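Local coordinates for pentatricopeptide repeat-containing protein 10, chloroplastic (Zea mays, PDB 4M59), which binds specific intergenic sites in chloroplast mRNAs through its pentatricopeptide repeats and shields those transcripts from exonucleases, at residues A[313-317]-A[318-322]; A[348-351]-A[352-356]; A[284-287]-A[288-291]. The protein carries 4 engineered substitutions. All coordinates share one frame; numbering follows the deposited sequence.

Contact 1 (A[313-317]-A[318-322])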
ATOM      1  N   PHE A 313      34.996  -1.132   4.064  0.82100.02           N
ATOM      2  CA  PHE A 313      34.272  -1.268   2.802  0.82 98.89           C
ATOM      3  C   PHE A 313      33.740   0.066   2.289  0.82 97.76           C
ATOM      4  O   PHE A 313      33.149   0.841   3.040  0.82 97.23           O
ATOM      5  CB  PHE A 313      33.120  -2.267   2.946  0.82 93.08           C
ATOM      6  CG  PHE A 313      33.539  -3.598   3.501  0.82 94.26           C
ATOM      7  CD1 PHE A 313      34.780  -4.131   3.203  0.82 95.61           C
ATOM      8  CD2 PHE A 313      32.689  -4.314   4.329  0.82 94.15           C
ATOM      9  CE1 PHE A 313      35.167  -5.354   3.715  0.82 96.79           C
ATOM     10  CE2 PHE A 313      33.069  -5.536   4.843  0.82 95.34           C
ATOM     11  CZ  PHE A 313      34.310  -6.059   4.536  0.82 96.64           C
ATOM     12  N   VAL A 314      33.951   0.321   1.004  1.00 92.65           N
ATOM     13  CA  VAL A 314      33.464   1.539   0.367  1.00 91.67           C
ATOM     14  C   VAL A 314      32.273   1.213  -0.521  1.00 90.66           C
ATOM     15  O   VAL A 314      32.380   0.378  -1.428  1.00 91.02           O
ATOM     16  CB  VAL A 314      34.556   2.213  -0.482  1.00 99.07           C
ATOM     17  CG1 VAL A 314      34.264   3.695  -0.637  1.00 98.42           C
ATOM     18  CG2 VAL A 314      35.927   2.000   0.144  1.00100.72           C
ATOM     19  N   PRO A 315      31.134   1.855  -0.278  1.00 89.94           N
ATOM     20  CA  PRO A 315      29.916   1.565  -1.049  1.00 89.57           C
ATOM     21  C   PRO A 315      29.956   2.134  -2.469  1.00 89.46           C
ATOM     22  O   PRO A 315      30.523   3.206  -2.681  1.00 89.34           O
ATOM     23  CB  PRO A 315      28.821   2.255  -0.238  1.00 89.07           C
ATOM     24  CG  PRO A 315      29.519   3.374   0.456  1.00 89.01           C
ATOM     25  CD  PRO A 315      30.897   2.861   0.771  1.00 89.68           C
ATOM     26  N   ASN A 316      29.355   1.427  -3.427  1.00 76.26           N
ATOM     27  CA  ASN A 316      29.291   1.909  -4.798  1.00 77.06           C
ATOM     28  C   ASN A 316      27.976   2.630  -5.080  1.00 78.37           C
ATOM     29  O   ASN A 316      27.328   3.126  -4.160  1.00 78.31           O
ATOM     30  CB  ASN A 316      29.477   0.752  -5.782  1.00 77.09           C
ATOM     31  CG  ASN A 316      28.671  -0.468  -5.403  1.00 77.92           C
ATOM     32  OD1 ASN A 316      27.956  -0.469  -4.400  1.00 77.69           O
ATOM     33  ND2 ASN A 316      28.774  -1.518  -6.207  1.00 79.07           N
ATOM     34  N   VAL A 317      27.586   2.683  -6.349  1.00 62.22           N
ATOM     35  CA  VAL A 317      26.381   3.392  -6.735  1.00 63.32           C
ATOM     36  C   VAL A 317      25.144   2.591  -6.427  1.00 64.07           C
ATOM     37  O   VAL A 317      24.110   3.144  -6.110  1.00 64.28           O
ATOM     38  CB  VAL A 317      26.374   3.688  -8.212  1.00 70.71           C
ATOM     39  CG1 VAL A 317      25.449   4.821  -8.488  1.00 71.33           C
ATOM     40  CG2 VAL A 317      27.746   4.049  -8.661  1.00 69.94           C
ATOM     41  N   ASN A 318      25.253   1.279  -6.530  1.00 69.99           N
ATOM     42  CA  ASN A 318      24.129   0.415  -6.266  1.00 70.49           C
ATOM     43  C   ASN A 318      23.782   0.454  -4.812  1.00 69.67           C
ATOM     44  O   ASN A 318      22.621   0.428  -4.443  1.00 69.94           O
ATOM     45  CB  ASN A 318      24.463  -1.009  -6.651  1.00 69.06           C
ATOM     46  CG  ASN A 318      25.092  -1.103  -7.997  1.00 70.22           C
ATOM     47  OD1 ASN A 318      25.044  -0.161  -8.778  1.00 70.84           O
ATOM     48  ND2 ASN A 318      25.688  -2.240  -8.295  1.00 70.78           N
ATOM     49  N   THR A 319      24.808   0.509  -3.983  1.00 63.50           N
ATOM     50  CA  THR A 319      24.627   0.607  -2.550  1.00 63.16           C
ATOM     51  C   THR A 319      24.011   1.948  -2.176  1.00 63.22           C
ATOM     52  O   THR A 319      23.107   2.022  -1.364  1.00 63.43           O
ATOM     53  CB  THR A 319      25.963   0.457  -1.840  1.00 69.32           C
ATOM     54  OG1 THR A 319      26.651  -0.675  -2.364  1.00 68.97           O
ATOM     55  CG2 THR A 319      25.750   0.266  -0.379  1.00 69.23           C
ATOM     56  N   TYR A 320      24.502   3.009  -2.795  1.00 66.54           N
ATOM     57  CA  TYR A 320      23.995   4.339  -2.535  1.00 66.27           C
ATOM     58  C   TYR A 320      22.558   4.506  -2.987  1.00 66.96           C
ATOM     59  O   TYR A 320      21.755   5.049  -2.254  1.00 66.99           O
ATOM     60  CB  TYR A 320      24.887   5.381  -3.194  1.00 68.31           C
ATOM     61  CG  TYR A 320      25.991   5.927  -2.320  1.00 66.61           C
ATOM     62  CD1 TYR A 320      25.709   6.759  -1.262  1.00 66.13           C
ATOM     63  CD2 TYR A 320      27.314   5.645  -2.573  1.00 65.55           C
ATOM     64  CE1 TYR A 320      26.702   7.270  -0.475  1.00 64.89           C
ATOM     65  CE2 TYR A 320      28.308   6.151  -1.789  1.00 63.92           C
ATOM     66  CZ  TYR A 320      27.993   6.960  -0.742  1.00 63.69           C
ATOM     67  OH  TYR A 320      28.976   7.477   0.051  1.00 63.40           O
ATOM     68  N   ASN A 321      22.232   4.052  -4.192  1.00 59.00           N
ATOM     69  CA  ASN A 321      20.866   4.153  -4.686  1.00 59.59           C
ATOM     70  C   ASN A 321      19.914   3.448  -3.765  1.00 59.71           C
ATOM     71  O   ASN A 321      18.789   3.869  -3.572  1.00 60.01           O
ATOM     72  CB  ASN A 321      20.723   3.507  -6.052  1.00 57.89           C
ATOM     73  CG  ASN A 321      21.645   4.074  -7.058  1.00 58.30           C
ATOM     74  OD1 ASN A 321      21.976   3.435  -8.037  1.00 59.21           O
ATOM     75  ND2 ASN A 321      22.065   5.300  -6.830  1.00 57.79           N
ATOM     76  N   LEU A 322      20.385   2.344  -3.221  1.00 60.44           N
ATOM     77  CA  LEU A 322      19.619   1.554  -2.300  1.00 60.79           C
ATOM     78  C   LEU A 322      19.249   2.419  -1.124  1.00 60.96           C
ATOM     79  O   LEU A 322      18.105   2.449  -0.704  1.00 61.76           O
ATOM     80  CB  LEU A 322      20.475   0.375  -1.859  1.00 67.73           C
ATOM     81  CG  LEU A 322      19.958  -0.697  -0.921  1.00 68.22           C
ATOM     82  CD1 LEU A 322      20.520  -1.991  -1.382  1.00 68.12           C
ATOM     83  CD2 LEU A 322      20.393  -0.455   0.503  1.00 68.25           C
TER

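Contact 2 (A[348-351]-A[352-356])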
ATOM      1  N   CYS A 348      31.896   8.152  -6.067  1.00107.41           N
ATOM      2  CA  CYS A 348      30.770   7.428  -6.626  1.00107.20           C
ATOM      3  C   CYS A 348      29.930   8.318  -7.504  1.00107.40           C
ATOM      4  O   CYS A 348      29.195   9.162  -7.022  1.00107.28           O
ATOM      5  CB  CYS A 348      29.914   6.814  -5.528  1.00126.99           C
ATOM      6  SG  CYS A 348      30.731   5.503  -4.640  1.00127.21           S
ATOM      7  N   THR A 349      30.046   8.123  -8.805  1.00 68.57           N
ATOM      8  CA  THR A 349      29.324   8.933  -9.748  1.00 69.90           C
ATOM      9  C   THR A 349      27.985   8.320 -10.054  1.00 72.33           C
ATOM     10  O   THR A 349      27.900   7.154 -10.397  1.00 73.50           O
ATOM     11  CB  THR A 349      30.109   9.096 -11.025  1.00 77.74           C
ATOM     12  OG1 THR A 349      30.735   7.860 -11.345  1.00 78.37           O
ATOM     13  CG2 THR A 349      31.180  10.120 -10.820  1.00 76.31           C
ATOM     14  N   PRO A 350      26.930   9.114  -9.923  1.00 65.25           N
ATOM     15  CA  PRO A 350      25.547   8.721 -10.092  1.00 67.18           C
ATOM     16  C   PRO A 350      25.280   8.138 -11.451  1.00 69.13           C
ATOM     17  O   PRO A 350      26.025   8.363 -12.385  1.00 69.61           O
ATOM     18  CB  PRO A 350      24.814  10.043  -9.967  1.00 67.02           C
ATOM     19  CG  PRO A 350      25.631  10.821  -9.100  1.00 64.64           C
ATOM     20  CD  PRO A 350      27.022  10.511  -9.489  1.00 63.55           C
ATOM     21  N   ASN A 351      24.202   7.384 -11.542  1.00 64.96           N
ATOM     22  CA  ASN A 351      23.781   6.816 -12.789  1.00 67.28           C
ATOM     23  C   ASN A 351      22.341   7.174 -13.024  1.00 68.23           C
ATOM     24  O   ASN A 351      21.753   7.892 -12.246  1.00 66.99           O
ATOM     25  CB  ASN A 351      23.963   5.307 -12.766  1.00 69.48           C
ATOM     26  CG  ASN A 351      23.498   4.682 -11.483  1.00 67.87           C
ATOM     27  OD1 ASN A 351      23.783   3.526 -11.208  1.00 67.72           O
ATOM     28  ND2 ASN A 351      22.785   5.445 -10.683  1.00 66.77           N
ATOM     29  N   ARG A 352      21.777   6.673 -14.120  1.00 81.14           N
ATOM     30  CA  ARG A 352      20.398   6.972 -14.488  1.00 82.04           C
ATOM     31  C   ARG A 352      19.428   6.469 -13.429  1.00 80.22           C
ATOM     32  O   ARG A 352      18.265   6.866 -13.387  1.00 79.96           O
ATOM     33  CB  ARG A 352      20.055   6.342 -15.840  1.00 85.22           C
ATOM     34  CG  ARG A 352      21.158   6.458 -16.878  1.00 87.39           C
ATOM     35  CD  ARG A 352      21.826   5.115 -17.132  1.00 88.12           C
ATOM     36  NE  ARG A 352      21.512   4.586 -18.456  1.00 90.92           N
ATOM     37  CZ  ARG A 352      22.176   3.595 -19.042  1.00 92.13           C
ATOM     38  NH1 ARG A 352      23.197   3.020 -18.423  1.00 91.08           N
ATOM     39  NH2 ARG A 352      21.819   3.179 -20.250  1.00 93.92           N
ATOM     40  N   VAL A 353      19.928   5.586 -12.574  1.00 57.05           N
ATOM     41  CA  VAL A 353      19.136   4.975 -11.530  1.00 55.49           C
ATOM     42  C   VAL A 353      19.181   5.853 -10.318  1.00 53.83           C
ATOM     43  O   VAL A 353      18.212   5.986  -9.602  1.00 52.96           O
ATOM     44  CB  VAL A 353      19.722   3.635 -11.146  1.00 58.48           C
ATOM     45  CG1 VAL A 353      18.813   2.936 -10.187  1.00 57.25           C
ATOM     46  CG2 VAL A 353      19.933   2.796 -12.374  1.00 60.28           C
ATOM     47  N   THR A 354      20.342   6.447 -10.102  1.00 56.45           N
ATOM     48  CA  THR A 354      20.539   7.363  -9.010  1.00 54.98           C
ATOM     49  C   THR A 354      19.619   8.540  -9.159  1.00 55.09           C
ATOM     50  O   THR A 354      18.904   8.876  -8.246  1.00 54.23           O
ATOM     51  CB  THR A 354      21.968   7.838  -8.979  1.00 58.42           C
ATOM     52  OG1 THR A 354      22.819   6.725  -8.719  1.00 58.14           O
ATOM     53  CG2 THR A 354      22.152   8.843  -7.898  1.00 57.00           C
ATOM     54  N   TRP A 355      19.612   9.151 -10.331  1.00 54.97           N
ATOM     55  CA  TRP A 355      18.772  10.305 -10.567  1.00 55.20           C
ATOM     56  C   TRP A 355      17.297   9.991 -10.468  1.00 55.27           C
ATOM     57  O   TRP A 355      16.535  10.743  -9.888  1.00 54.54           O
ATOM     58  CB  TRP A 355      19.067  10.896 -11.929  1.00 56.80           C
ATOM     59  CG  TRP A 355      20.453  11.312 -12.073  1.00 56.46           C
ATOM     60  CD1 TRP A 355      21.337  10.858 -12.969  1.00 57.60           C
ATOM     61  CD2 TRP A 355      21.135  12.269 -11.279  1.00 54.73           C
ATOM     62  NE1 TRP A 355      22.537  11.470 -12.799  1.00 56.52           N
ATOM     63  CE2 TRP A 355      22.432  12.350 -11.762  1.00 54.84           C
ATOM     64  CE3 TRP A 355      20.773  13.072 -10.208  1.00 53.08           C
ATOM     65  CZ2 TRP A 355      23.368  13.190 -11.214  1.00 52.99           C
ATOM     66  CZ3 TRP A 355      21.700  13.901  -9.670  1.00 51.45           C
ATOM     67  CH2 TRP A 355      22.979  13.958 -10.167  1.00 51.14           C
ATOM     68  N   ASN A 356      16.899   8.891 -11.097  1.00 79.42           N
ATOM     69  CA  ASN A 356      15.501   8.487 -11.127  1.00 79.11           C
ATOM     70  C   ASN A 356      15.003   8.184  -9.725  1.00 77.50           C
ATOM     71  O   ASN A 356      13.848   8.442  -9.391  1.00 76.96           O
ATOM     72  CB  ASN A 356      15.314   7.265 -12.027  1.00 98.60           C
ATOM     73  CG  ASN A 356      13.997   7.290 -12.779  1.00 98.80           C
ATOM     74  OD1 ASN A 356      12.924   7.264 -12.176  1.00 97.55           O
ATOM     75  ND2 ASN A 356      14.074   7.341 -14.102  1.00100.55           N
TER

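Contact 3 (A[284-287]-A[288-291])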
ATOM      1  N   THR A 284      26.333  -8.137   2.582  1.00 74.02           N
ATOM      2  CA  THR A 284      25.879  -8.412   3.910  1.00 74.42           C
ATOM      3  C   THR A 284      25.303  -7.169   4.443  1.00 73.87           C
ATOM      4  O   THR A 284      24.170  -7.100   4.862  1.00 75.22           O
ATOM      5  CB  THR A 284      27.027  -8.757   4.757  1.00 78.81           C
ATOM      6  OG1 THR A 284      27.846  -9.690   4.059  1.00 79.41           O
ATOM      7  CG2 THR A 284      26.547  -9.348   6.026  1.00 79.56           C
ATOM      8  N   TYR A 285      26.129  -6.127   4.431  0.84 74.05           N
ATOM      9  CA  TYR A 285      25.742  -4.816   4.923  1.00 74.42           C
ATOM     10  C   TYR A 285      24.435  -4.347   4.303  1.00 75.83           C
ATOM     11  O   TYR A 285      23.622  -3.712   4.972  1.00 77.08           O
ATOM     12  CB  TYR A 285      26.845  -3.793   4.643  1.00 71.56           C
ATOM     13  CG  TYR A 285      27.963  -3.806   5.657  1.00 72.13           C
ATOM     14  CD1 TYR A 285      27.694  -3.901   7.015  0.20 72.85           C
ATOM     15  CD2 TYR A 285      29.290  -3.724   5.259  0.24 72.14           C
ATOM     16  CE1 TYR A 285      28.713  -3.913   7.948  0.24 73.56           C
ATOM     17  CE2 TYR A 285      30.315  -3.736   6.183  0.43 72.95           C
ATOM     18  CZ  TYR A 285      30.019  -3.830   7.527  1.00 73.58           C
ATOM     19  OH  TYR A 285      31.034  -3.842   8.452  0.20 74.76           O
ATOM     20  N   ASN A 286      24.229  -4.657   3.027  1.00 72.63           N
ATOM     21  CA  ASN A 286      23.027  -4.209   2.362  1.00 73.55           C
ATOM     22  C   ASN A 286      21.854  -5.025   2.808  1.00 74.65           C
ATOM     23  O   ASN A 286      20.734  -4.552   2.851  1.00 75.50           O
ATOM     24  CB  ASN A 286      23.182  -4.312   0.863  1.00 73.13           C
ATOM     25  CG  ASN A 286      23.898  -3.139   0.280  1.00 72.52           C
ATOM     26  OD1 ASN A 286      23.518  -1.995   0.501  1.00 72.77           O
ATOM     27  ND2 ASN A 286      24.950  -3.407  -0.459  1.00 71.75           N
ATOM     28  N   THR A 287      22.123  -6.267   3.153  1.00 70.87           N
ATOM     29  CA  THR A 287      21.062  -7.153   3.545  1.00 71.92           C
ATOM     30  C   THR A 287      20.476  -6.706   4.863  1.00 73.16           C
ATOM     31  O   THR A 287      19.269  -6.702   5.032  1.00 74.44           O
ATOM     32  CB  THR A 287      21.552  -8.594   3.602  1.00 69.70           C
ATOM     33  OG1 THR A 287      21.820  -9.046   2.275  1.00 69.23           O
ATOM     34  CG2 THR A 287      20.504  -9.472   4.195  1.00 70.84           C
ATOM     35  N   VAL A 288      21.323  -6.288   5.783  1.00 69.39           N
ATOM     36  CA  VAL A 288      20.846  -5.819   7.070  1.00 70.91           C
ATOM     37  C   VAL A 288      20.294  -4.401   6.993  1.00 71.50           C
ATOM     38  O   VAL A 288      19.330  -4.067   7.664  1.00 73.21           O
ATOM     39  CB  VAL A 288      21.935  -5.927   8.137  1.00 76.24           C
ATOM     40  CG1 VAL A 288      23.274  -5.682   7.523  1.00 74.11           C
ATOM     41  CG2 VAL A 288      21.694  -4.968   9.267  1.00 77.58           C
ATOM     42  N   MET A 289      20.890  -3.573   6.153  1.00 73.66           N
ATOM     43  CA  MET A 289      20.384  -2.227   5.968  1.00 73.97           C
ATOM     44  C   MET A 289      18.968  -2.271   5.431  1.00 74.95           C
ATOM     45  O   MET A 289      18.076  -1.603   5.941  1.00 76.47           O
ATOM     46  CB  MET A 289      21.286  -1.431   5.030  1.00 73.15           C
ATOM     47  CG  MET A 289      21.941  -0.236   5.693  1.00 72.93           C
ATOM     48  SD  MET A 289      22.939   0.781   4.610  1.00 71.07           S
ATOM     49  CE  MET A 289      24.158  -0.395   4.099  1.00 69.83           C
ATOM     50  N   THR A 290      18.764  -3.088   4.412  1.00 68.23           N
ATOM     51  CA  THR A 290      17.478  -3.188   3.758  1.00 68.93           C
ATOM     52  C   THR A 290      16.457  -3.795   4.681  1.00 70.82           C
ATOM     53  O   THR A 290      15.274  -3.519   4.577  1.00 72.05           O
ATOM     54  CB  THR A 290      17.588  -4.058   2.554  1.00 74.20           C
ATOM     55  OG1 THR A 290      18.926  -3.990   2.064  1.00 72.82           O
ATOM     56  CG2 THR A 290      16.664  -3.590   1.493  1.00 74.27           C
ATOM     57  N   ALA A 291      16.925  -4.629   5.591  1.00 64.52           N
ATOM     58  CA  ALA A 291      16.052  -5.254   6.559  1.00 66.48           C
ATOM     59  C   ALA A 291      15.402  -4.197   7.410  1.00 68.40           C
ATOM     60  O   ALA A 291      14.193  -4.139   7.516  1.00 70.16           O
ATOM     61  CB  ALA A 291      16.825  -6.197   7.417  1.00 63.88           C
TER

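Contact 1 (A[313-317]-A[318-322])
Asn316 and Thr319 meet where the chain enters helix 317-328, and their geometry defines an N-cap. The helix belongs to the antiparallel helical-hairpin array of a pentatricopeptide repeat protein, and a repeat is predicted to begin at Asn316 itself. The Asn316 amide oxygen is the capping acceptor. It takes the hydroxyl of Thr319, with OG1 only 2.4 Å from Asn316 OD1, a very short separation whose exact value deserves caution, and it takes a weak backbone bond from Thr319 N to the same OD1 at 3.3 Å. Asn316 CG lies between its own backbone N and carbonyl carbon (chi1 45°), which folds the amide back over the first turn and presents OD1 to both donors. The two side chains cross at about a right angle. The N-H of Thr319 is thus held only weakly by the side chain, whereas that of Tyr320 has a main-chain acceptor: Tyr320 N donates to Asn316 O at 3.1 Å, with the donor tilted 32° from the carbonyl plane. Asn321 N follows with a bond to Val317 O, although that oxygen is less surely placed. The strongest polar partner of Asn321 lies outside: its ND2 bonds to Thr354 OG1 of helix 352-359. Asn318 ND2 has a weak bond to Ser592 O of the second subunit. Apolar contacts flank the cap. Pro315 CB rests on the Thr319 methyl, CG2, at 3.7 Å, while Pro315 CG approaches Tyr320 CE2 at 3.8 Å. Phe305 of helix 298-310 meets the same tyrosine ring edge-to-face, and a weak hydrogen bond links its OH to Glu342 OE2. Asn316 O serves the Tyr320 residue twice, accepting from its backbone and also lying near the ring plane at its edge, 3.0 Å from Tyr320 CD2.

Contact 2 (A[348-351]-A[352-356])
Pro350 overlaps the indole of Trp355, its CB standing 3.5 Å above the ring plane and displaced to the rim near CE2, between NE1 and CZ2. The nearest indole atom is Trp355 CZ2, 3.7 Å from Pro350 CB. This packing lies across the N-terminal cap of helix 352-359, in a pentatricopeptide repeat array where the next repeat is predicted to start at Asn351, the N-cap residue. Trp355 CG sits beside its own backbone N (chi1 -59°), a torsion that swings the indole back past the start of the helix and onto the proline. Leu340 of helix 333-346 touches both Pro350 and Trp355, and Val374 and Met378 of helix 367-380 also pack on the tryptophan, so the pair belongs to an apolar layer joining three helices. A second apolar touch runs from Pro350 CB to the Thr354 methyl, CG2, at 3.6 Å, the two side chains lying at a slant. The other branch of Thr354 is polar: its OG1 receives a weak, nearly straight bond at 3.2 Å from Asn351 N, the backbone N-H of the N-cap residue, consistent with one half of a capping box. The position of this hydroxyl is somewhat uncertain, and its stronger partner is Asn321 of helix 317-328. The main chain supplies the firmer link, Trp355 N donating to Asn351 O at 3.1 Å, nearly along the C=O axis. Arg352 packs on Lys555 of the second subunit and Val353 on Ser560 of that same chain, placing the helix start at the dimer contact. The Asn351 carbonyl that closes the first turn also nears the five-membered end of the indole, with its O atom 3.1 Å from Trp355 CD1.

Contact 3 (A[284-287]-A[288-291])
From Thr284 to Ala291 the backbone runs as one unbroken alpha-helix, part of helix 282-295, and four i to i+4 bonds join the two segments. Val288 N reaches Thr284 O at 3.1 Å and Met289 N reaches Tyr285 O at 3.0 Å. Thr290 N donates to Asn286 O, an oxygen less surely placed, and the bond from Ala291 N to Thr287 O is the most bent, with an N-H...O angle of 135°. Two side chains, those of Val288 and Met289, lie against the preceding turn. Val288 CG1 is packed 3.1 Å from Thr284 O and 3.2 Å from Tyr285 O, a tight fit that accompanies a chi1 of 34°, short of the usual staggered value. Met289 bends at chi3 (-61°), turning its methyl back over the helix so that CE comes within 3.5 Å of Tyr285 O and within 4.4 Å of Tyr285 CB. Its methyl also nears the amide oxygen of Asn286. Several polar ends find partners beyond the segments: Thr287 OG1 bonds to Phe283 O one turn back, Thr284 OG1 to Asn281 N, and Asn286 ND2 to Gln593 O of the second subunit. Three helices of the repeat solenoid pack against this one. Tyr285 and Met289 pack on Leu304 of helix 298-310, Thr284, Thr287, Val288 and Ala291 line up along Tyr250 of helix 247-255, and Asn286 and Thr290 turn to Leu322 of helix 317-328.

Overall arrangement
Contact 3 is the buried one, lying within a helix, whereas contacts 1 and 2 are partly buried helix starts. Contacts 1 and 2 repeat one design, a proline, an N-cap asparagine, a threonine at the third helical position and an aromatic after it, and they touch where Val317 CG1 packs near Thr354 OG1. Contact 1 also touches contact 3, where Phe313 CD2 lies near Tyr285 CE2 and Thr319 CG2 near Asn286 OD1. Contacts 2 and 3 stay about 11 Å apart at their nearest atoms, with helix 317-328 linking them. Side-chain capping is established in contact 1, while contact 3 rests on regular backbone bonding; all three reach the second subunit.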